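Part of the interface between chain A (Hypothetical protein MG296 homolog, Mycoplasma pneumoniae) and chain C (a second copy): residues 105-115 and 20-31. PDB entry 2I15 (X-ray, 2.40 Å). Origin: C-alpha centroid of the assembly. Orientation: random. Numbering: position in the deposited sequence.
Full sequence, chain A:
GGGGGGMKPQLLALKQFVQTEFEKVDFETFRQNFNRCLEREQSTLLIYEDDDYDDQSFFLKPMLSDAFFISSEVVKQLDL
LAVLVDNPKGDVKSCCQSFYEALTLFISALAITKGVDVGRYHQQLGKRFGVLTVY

Chain A (105-115) LFISALAITKG
Chain C 20-31: TEFEKVDFETFR

Residues 105-113 of chain A are helical and continue a helix that begins earlier. In chain C, residues 20-23 end one helix, 24-26 form a loop, and 27-31 start the next. The axes of 105-113 and 27-31 approach to 9.3 Å, with 126° between their N-to-C directions. T113(A) CA lies 5.6 Å from F30(C) CA, and K114(A) CA lies 7.2 Å from V25(C) CA. The contact buries 555 Å², both sides summed.

L105(A), I107(A), S108(A), A111(A) and I112(A) make no contact. F106(A) (chi1 t, chi2 89°) extends its buried ring into chain C. The edge of F30(C) meets its face, with planes at 61° and centroids 5.0 Å apart; F106(A) CE1 is 3.5 Å from F30(C) CZ. F106(A) CZ also lies 3.8 Å from F22(C) CD1, an oblique ring pair.

A109(A) points toward chain C. Its small CB lies 3.6 Å from F30(C) CE1, leaving the helix surface low enough for a large ring. L110(A) (m, t) packs CD2 3.6 Å from F30(C) CE1 and 4.0 Å from F22(C) CA. F30(C) (chi1 t, chi2 72°) is thus a knob among F106(A), A109(A), L110(A) and T113(A).

T113(A) (chi1 m) points toward chain C. Its OG1 donates to A109(A) O at 2.6 Å, satisfying the hydroxyl within its own helix. Its CG2 is free to pack 3.3 Å from V25(C) CG2 and 4.0 Å from T29(C) CG2. D26(C) caps the second helix of chain C: OD2 accepts a weak bond from T29(C) N at 3.4 Å.

K114(A) leaves helical geometry (phi/psi -92/14). Its p, t, p, t side chain brings NZ 2.9 Å from E21(C) OE2, a salt bridge with a weak hydrogen bond. K24(C) NZ binds E21(C) OE1 at 2.7 Å, so one carboxylate serves both lysines.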

ATOM      1  N   LEU A 105       6.794  -1.935  -8.765  1.00 23.13           N
ATOM      2  CA  LEU A 105       6.751  -2.024 -10.219  1.00 23.63           C
ATOM      3  C   LEU A 105       8.004  -2.752 -10.725  1.00 24.08           C
ATOM      4  O   LEU A 105       7.951  -3.519 -11.688  1.00 21.23           O
ATOM      5  CB  LEU A 105       6.678  -0.614 -10.814  1.00 33.04           C
ATOM      6  CG  LEU A 105       6.227  -0.321 -12.252  1.00 33.95           C
ATOM      7  CD1 LEU A 105       6.942  -1.215 -13.230  1.00 38.34           C
ATOM      8  CD2 LEU A 105       4.750  -0.491 -12.358  1.00 32.92           C
ATOM      9  N   PHE A 106       9.123  -2.505 -10.044  1.00 22.01           N
ATOM     10  CA  PHE A 106      10.420  -3.112 -10.343  1.00 19.48           C
ATOM     11  C   PHE A 106      10.314  -4.623 -10.134  1.00 19.13           C
ATOM     12  O   PHE A 106      10.759  -5.414 -10.963  1.00 18.79           O
ATOM     13  CB  PHE A 106      11.463  -2.551  -9.379  1.00 22.15           C
ATOM     14  CG  PHE A 106      12.880  -2.948  -9.693  1.00 23.95           C
ATOM     15  CD1 PHE A 106      13.664  -2.177 -10.540  1.00 22.49           C
ATOM     16  CD2 PHE A 106      13.434  -4.086  -9.124  1.00 24.76           C
ATOM     17  CE1 PHE A 106      14.980  -2.531 -10.809  1.00 24.05           C
ATOM     18  CE2 PHE A 106      14.753  -4.449  -9.391  1.00 25.53           C
ATOM     19  CZ  PHE A 106      15.519  -3.668 -10.234  1.00 25.23           C
ATOM     20  N   ILE A 107       9.696  -5.009  -9.025  1.00 30.46           N
ATOM     21  CA  ILE A 107       9.542  -6.410  -8.657  1.00 30.95           C
ATOM     22  C   ILE A 107       8.673  -7.240  -9.608  1.00 32.68           C
ATOM     23  O   ILE A 107       8.954  -8.424  -9.823  1.00 33.56           O
ATOM     24  CB  ILE A 107       9.019  -6.485  -7.229  1.00 26.81           C
ATOM     25  CG1 ILE A 107      10.078  -5.871  -6.299  1.00 24.58           C
ATOM     26  CG2 ILE A 107       8.722  -7.940  -6.834  1.00 27.43           C
ATOM     27  CD1 ILE A 107       9.610  -5.664  -4.904  1.00 27.82           C
ATOM     28  N   SER A 108       7.629  -6.634 -10.179  1.00 25.47           N
ATOM     29  CA  SER A 108       6.749  -7.345 -11.115  1.00 25.41           C
ATOM     30  C   SER A 108       7.505  -7.622 -12.406  1.00 25.72           C
ATOM     31  O   SER A 108       7.408  -8.710 -12.967  1.00 25.05           O
ATOM     32  CB  SER A 108       5.500  -6.519 -11.440  1.00 35.65           C
ATOM     33  OG  SER A 108       4.655  -6.398 -10.315  1.00 34.93           O
ATOM     34  N   ALA A 109       8.253  -6.625 -12.879  1.00 39.00           N
ATOM     35  CA  ALA A 109       9.048  -6.762 -14.099  1.00 38.77           C
ATOM     36  C   ALA A 109       9.998  -7.944 -13.930  1.00 39.27           C
ATOM     37  O   ALA A 109      10.128  -8.801 -14.812  1.00 41.77           O
ATOM     38  CB  ALA A 109       9.842  -5.505 -14.347  1.00 16.78           C
ATOM     39  N   LEU A 110      10.675  -7.968 -12.789  1.00 28.53           N
ATOM     40  CA  LEU A 110      11.602  -9.044 -12.465  1.00 28.33           C
ATOM     41  C   LEU A 110      10.889 -10.370 -12.732  1.00 29.13           C
ATOM     42  O   LEU A 110      11.410 -11.260 -13.409  1.00 27.97           O
ATOM     43  CB  LEU A 110      11.989  -8.963 -10.984  1.00 18.03           C
ATOM     44  CG  LEU A 110      12.942  -7.866 -10.517  1.00 16.77           C
ATOM     45  CD1 LEU A 110      13.087  -7.936  -9.013  1.00 16.62           C
ATOM     46  CD2 LEU A 110      14.298  -8.038 -11.191  1.00 16.71           C
ATOM     47  N   ALA A 111       9.684 -10.479 -12.178  1.00 34.53           N
ATOM     48  CA  ALA A 111       8.855 -11.664 -12.320  1.00 34.24           C
ATOM     49  C   ALA A 111       8.519 -11.925 -13.774  1.00 35.17           C
ATOM     50  O   ALA A 111       8.633 -13.057 -14.242  1.00 36.14           O
ATOM     51  CB  ALA A 111       7.579 -11.510 -11.502  1.00 19.97           C
ATOM     52  N   ILE A 112       8.094 -10.886 -14.489  1.00 33.24           N
ATOM     53  CA  ILE A 112       7.751 -11.046 -15.900  1.00 32.98           C
ATOM     54  C   ILE A 112       8.988 -11.596 -16.601  1.00 33.01           C
ATOM     55  O   ILE A 112       8.928 -12.551 -17.385  1.00 32.45           O
ATOM     56  CB  ILE A 112       7.390  -9.697 -16.565  1.00 36.96           C
ATOM     57  CG1 ILE A 112       6.316  -8.972 -15.760  1.00 36.86           C
ATOM     58  CG2 ILE A 112       6.874  -9.936 -17.978  1.00 35.52           C
ATOM     59  CD1 ILE A 112       4.999  -9.673 -15.753  1.00 37.76           C
ATOM     60  N   THR A 113      10.120 -10.985 -16.275  1.00 27.63           N
ATOM     61  CA  THR A 113      11.393 -11.344 -16.860  1.00 28.30           C
ATOM     62  C   THR A 113      11.870 -12.764 -16.560  1.00 29.95           C
ATOM     63  O   THR A 113      12.439 -13.417 -17.431  1.00 28.72           O
ATOM     64  CB  THR A 113      12.469 -10.317 -16.446  1.00 25.01           C
ATOM     65  OG1 THR A 113      11.935  -9.004 -16.640  1.00 25.18           O
ATOM     66  CG2 THR A 113      13.715 -10.456 -17.306  1.00 20.39           C
ATOM     67  N   LYS A 114      11.663 -13.260 -15.348  1.00 39.74           N
ATOM     68  CA  LYS A 114      12.116 -14.623 -15.096  1.00 42.34           C
ATOM     69  C   LYS A 114      11.051 -15.674 -15.356  1.00 42.41           C
ATOM     70  O   LYS A 114      11.202 -16.838 -14.981  1.00 43.11           O
ATOM     71  CB  LYS A 114      12.696 -14.786 -13.687  1.00 41.95           C
ATOM     72  CG  LYS A 114      11.917 -14.208 -12.536  1.00 42.85           C
ATOM     73  CD  LYS A 114      12.402 -14.848 -11.233  1.00 43.82           C
ATOM     74  CE  LYS A 114      13.923 -14.858 -11.118  1.00 43.88           C
ATOM     75  NZ  LYS A 114      14.401 -15.760 -10.010  1.00 45.49           N
ATOM     76  N   GLY A 115       9.986 -15.263 -16.030  1.00 38.97           N
ATOM     77  CA  GLY A 115       8.914 -16.186 -16.350  1.00 41.82           C
ATOM     78  C   GLY A 115       8.260 -16.759 -15.117  1.00 42.22           C
ATOM     79  O   GLY A 115       7.858 -17.916 -15.089  1.00 43.21           O
TER
ATOM     80  N   THR C  20      20.540  -8.646  -6.329  1.00 47.35           N
ATOM     81  CA  THR C  20      21.070  -9.893  -6.846  1.00 47.10           C
ATOM     82  C   THR C  20      20.174 -10.468  -7.928  1.00 47.72           C
ATOM     83  O   THR C  20      20.669 -11.002  -8.922  1.00 47.48           O
ATOM     84  CB  THR C  20      21.238 -10.927  -5.729  1.00 34.60           C
ATOM     85  OG1 THR C  20      22.252 -10.481  -4.818  1.00 31.34           O
ATOM     86  CG2 THR C  20      21.663 -12.258  -6.321  1.00 35.28           C
ATOM     87  N   GLU C  21      18.859 -10.361  -7.729  1.00 52.55           N
ATOM     88  CA  GLU C  21      17.895 -10.870  -8.704  1.00 52.67           C
ATOM     89  C   GLU C  21      17.881 -10.014  -9.977  1.00 51.31           C
ATOM     90  O   GLU C  21      17.530 -10.499 -11.064  1.00 52.00           O
ATOM     91  CB  GLU C  21      16.486 -10.918  -8.103  1.00 55.63           C
ATOM     92  CG  GLU C  21      15.567 -11.918  -8.798  1.00 59.16           C
ATOM     93  CD  GLU C  21      15.357 -13.174  -7.981  1.00 60.35           C
ATOM     94  OE1 GLU C  21      16.331 -13.652  -7.369  1.00 62.29           O
ATOM     95  OE2 GLU C  21      14.221 -13.685  -7.956  1.00 60.88           O
ATOM     96  N   PHE C  22      18.247  -8.744  -9.850  1.00 30.24           N
ATOM     97  CA  PHE C  22      18.291  -7.871 -11.012  1.00 30.08           C
ATOM     98  C   PHE C  22      19.554  -8.185 -11.812  1.00 31.30           C
ATOM     99  O   PHE C  22      19.581  -8.069 -13.041  1.00 30.11           O
ATOM    100  CB  PHE C  22      18.341  -6.406 -10.591  1.00 28.81           C
ATOM    101  CG  PHE C  22      18.838  -5.491 -11.680  1.00 27.47           C
ATOM    102  CD1 PHE C  22      18.014  -5.135 -12.740  1.00 26.95           C
ATOM    103  CD2 PHE C  22      20.152  -5.034 -11.674  1.00 26.97           C
ATOM    104  CE1 PHE C  22      18.493  -4.340 -13.776  1.00 26.79           C
ATOM    105  CE2 PHE C  22      20.637  -4.245 -12.704  1.00 25.81           C
ATOM    106  CZ  PHE C  22      19.805  -3.895 -13.759  1.00 27.78           C
ATOM    107  N   GLU C  23      20.599  -8.580 -11.098  1.00 36.05           N
ATOM    108  CA  GLU C  23      21.873  -8.881 -11.728  1.00 38.52           C
ATOM    109  C   GLU C  23      21.855 -10.162 -12.549  1.00 38.14           C
ATOM    110  O   GLU C  23      22.435 -10.201 -13.633  1.00 37.63           O
ATOM    111  CB  GLU C  23      22.973  -8.964 -10.671  1.00 69.84           C
ATOM    112  CG  GLU C  23      23.167  -7.687  -9.874  1.00 74.66           C
ATOM    113  CD  GLU C  23      24.230  -7.837  -8.809  1.00 78.23           C
ATOM    114  OE1 GLU C  23      24.318  -8.943  -8.236  1.00 80.51           O
ATOM    115  OE2 GLU C  23      24.967  -6.860  -8.530  1.00 79.65           O
ATOM    116  N   LYS C  24      21.192 -11.204 -12.047  1.00 57.26           N
ATOM    117  CA  LYS C  24      21.136 -12.486 -12.764  1.00 58.58           C
ATOM    118  C   LYS C  24      19.997 -12.583 -13.762  1.00 58.87           C
ATOM    119  O   LYS C  24      19.450 -13.658 -13.982  1.00 59.84           O
ATOM    120  CB  LYS C  24      21.041 -13.653 -11.778  1.00 55.35           C
ATOM    121  CG  LYS C  24      19.809 -13.658 -10.899  1.00 56.95           C
ATOM    122  CD  LYS C  24      20.147 -14.295  -9.546  1.00 58.27           C
ATOM    123  CE  LYS C  24      18.915 -14.810  -8.801  1.00 59.57           C
ATOM    124  NZ  LYS C  24      17.622 -14.605  -9.519  1.00 59.04           N
ATOM    125  N   VAL C  25      19.638 -11.461 -14.375  1.00 45.07           N
ATOM    126  CA  VAL C  25      18.544 -11.459 -15.337  1.00 42.16           C
ATOM    127  C   VAL C  25      19.024 -10.686 -16.565  1.00 40.93           C
ATOM    128  O   VAL C  25      19.876  -9.802 -16.443  1.00 39.32           O
ATOM    129  CB  VAL C  25      17.269 -10.786 -14.711  1.00 44.94           C
ATOM    130  CG1 VAL C  25      17.246  -9.280 -15.011  1.00 45.05           C
ATOM    131  CG2 VAL C  25      16.017 -11.469 -15.216  1.00 43.04           C
ATOM    132  N   ASP C  26      18.505 -11.035 -17.743  1.00 37.42           N
ATOM    133  CA  ASP C  26      18.882 -10.346 -18.985  1.00 34.91           C
ATOM    134  C   ASP C  26      18.368  -8.907 -18.984  1.00 33.09           C
ATOM    135  O   ASP C  26      17.174  -8.663 -19.153  1.00 34.16           O
ATOM    136  CB  ASP C  26      18.328 -11.076 -20.207  1.00 38.31           C
ATOM    137  CG  ASP C  26      18.819 -10.473 -21.497  1.00 38.02           C
ATOM    138  OD1 ASP C  26      20.056 -10.349 -21.653  1.00 37.48           O
ATOM    139  OD2 ASP C  26      17.983 -10.120 -22.356  1.00 40.72           O
ATOM    140  N   PHE C  27      19.288  -7.962 -18.822  1.00 33.00           N
ATOM    141  CA  PHE C  27      18.944  -6.546 -18.743  1.00 32.81           C
ATOM    142  C   PHE C  27      18.005  -6.000 -19.807  1.00 32.48           C
ATOM    143  O   PHE C  27      16.985  -5.398 -19.491  1.00 32.69           O
ATOM    144  CB  PHE C  27      20.195  -5.677 -18.751  1.00 30.07           C
ATOM    145  CG  PHE C  27      19.887  -4.221 -18.675  1.00 29.66           C
ATOM    146  CD1 PHE C  27      19.601  -3.630 -17.447  1.00 28.00           C
ATOM    147  CD2 PHE C  27      19.800  -3.454 -19.833  1.00 28.67           C
ATOM    148  CE1 PHE C  27      19.226  -2.299 -17.371  1.00 26.77           C
ATOM    149  CE2 PHE C  27      19.423  -2.118 -19.767  1.00 27.89           C
ATOM    150  CZ  PHE C  27      19.136  -1.539 -18.532  1.00 28.33           C
ATOM    151  N   GLU C  28      18.374  -6.176 -21.069  1.00 32.06           N
ATOM    152  CA  GLU C  28      17.556  -5.682 -22.162  1.00 31.68           C
ATOM    153  C   GLU C  28      16.110  -6.197 -22.067  1.00 30.91           C
ATOM    154  O   GLU C  28      15.153  -5.461 -22.294  1.00 30.27           O
ATOM    155  CB  GLU C  28      18.201  -6.058 -23.492  1.00 34.69           C
ATOM    156  CG  GLU C  28      18.575  -4.862 -24.375  1.00 39.02           C
ATOM    157  CD  GLU C  28      19.315  -3.747 -23.638  1.00 39.72           C
ATOM    158  OE1 GLU C  28      20.375  -4.020 -23.034  1.00 41.41           O
ATOM    159  OE2 GLU C  28      18.840  -2.589 -23.680  1.00 38.27           O
ATOM    160  N   THR C  29      15.953  -7.457 -21.689  1.00 31.32           N
ATOM    161  CA  THR C  29      14.631  -8.041 -21.535  1.00 29.58           C
ATOM    162  C   THR C  29      13.972  -7.398 -20.330  1.00 28.87           C
ATOM    163  O   THR C  29      12.802  -6.996 -20.388  1.00 26.97           O
ATOM    164  CB  THR C  29      14.710  -9.553 -21.300  1.00 37.05           C
ATOM    165  OG1 THR C  29      15.464 -10.156 -22.360  1.00 38.57           O
ATOM    166  CG2 THR C  29      13.310 -10.158 -21.269  1.00 33.48           C
ATOM    167  N   PHE C  30      14.726  -7.302 -19.236  1.00 26.51           N
ATOM    168  CA  PHE C  30      14.200  -6.693 -18.023  1.00 25.95           C
ATOM    169  C   PHE C  30      13.701  -5.286 -18.308  1.00 27.58           C
ATOM    170  O   PHE C  30      12.561  -4.953 -18.034  1.00 28.86           O
ATOM    171  CB  PHE C  30      15.275  -6.590 -16.933  1.00 23.31           C
ATOM    172  CG  PHE C  30      14.814  -5.840 -15.707  1.00 19.07           C
ATOM    173  CD1 PHE C  30      13.888  -6.409 -14.838  1.00 17.27           C
ATOM    174  CD2 PHE C  30      15.250  -4.545 -15.465  1.00 19.36           C
ATOM    175  CE1 PHE C  30      13.397  -5.698 -13.738  1.00 17.67           C
ATOM    176  CE2 PHE C  30      14.768  -3.818 -14.373  1.00 18.52           C
ATOM    177  CZ  PHE C  30      13.836  -4.399 -13.508  1.00 18.94           C
ATOM    178  N   ARG C  31      14.598  -4.470 -18.846  1.00 27.85           N
ATOM    179  CA  ARG C  31      14.323  -3.091 -19.162  1.00 26.70           C
ATOM    180  C   ARG C  31      13.059  -2.893 -20.005  1.00 25.94           C
ATOM    181  O   ARG C  31      12.289  -1.958 -19.781  1.00 24.80           O
ATOM    182  CB  ARG C  31      15.538  -2.480 -19.861  1.00 27.88           C
ATOM    183  CG  ARG C  31      15.313  -1.037 -20.313  1.00 27.45           C
ATOM    184  CD  ARG C  31      15.393  -0.950 -21.834  1.00 28.14           C
ATOM    185  NE  ARG C  31      16.767  -0.808 -22.299  1.00 25.24           N
ATOM    186  CZ  ARG C  31      17.474   0.313 -22.189  1.00 27.02           C
ATOM    187  NH1 ARG C  31      16.943   1.393 -21.638  1.00 22.13           N
ATOM    188  NH2 ARG C  31      18.725   0.356 -22.617  1.00 29.06           N
TER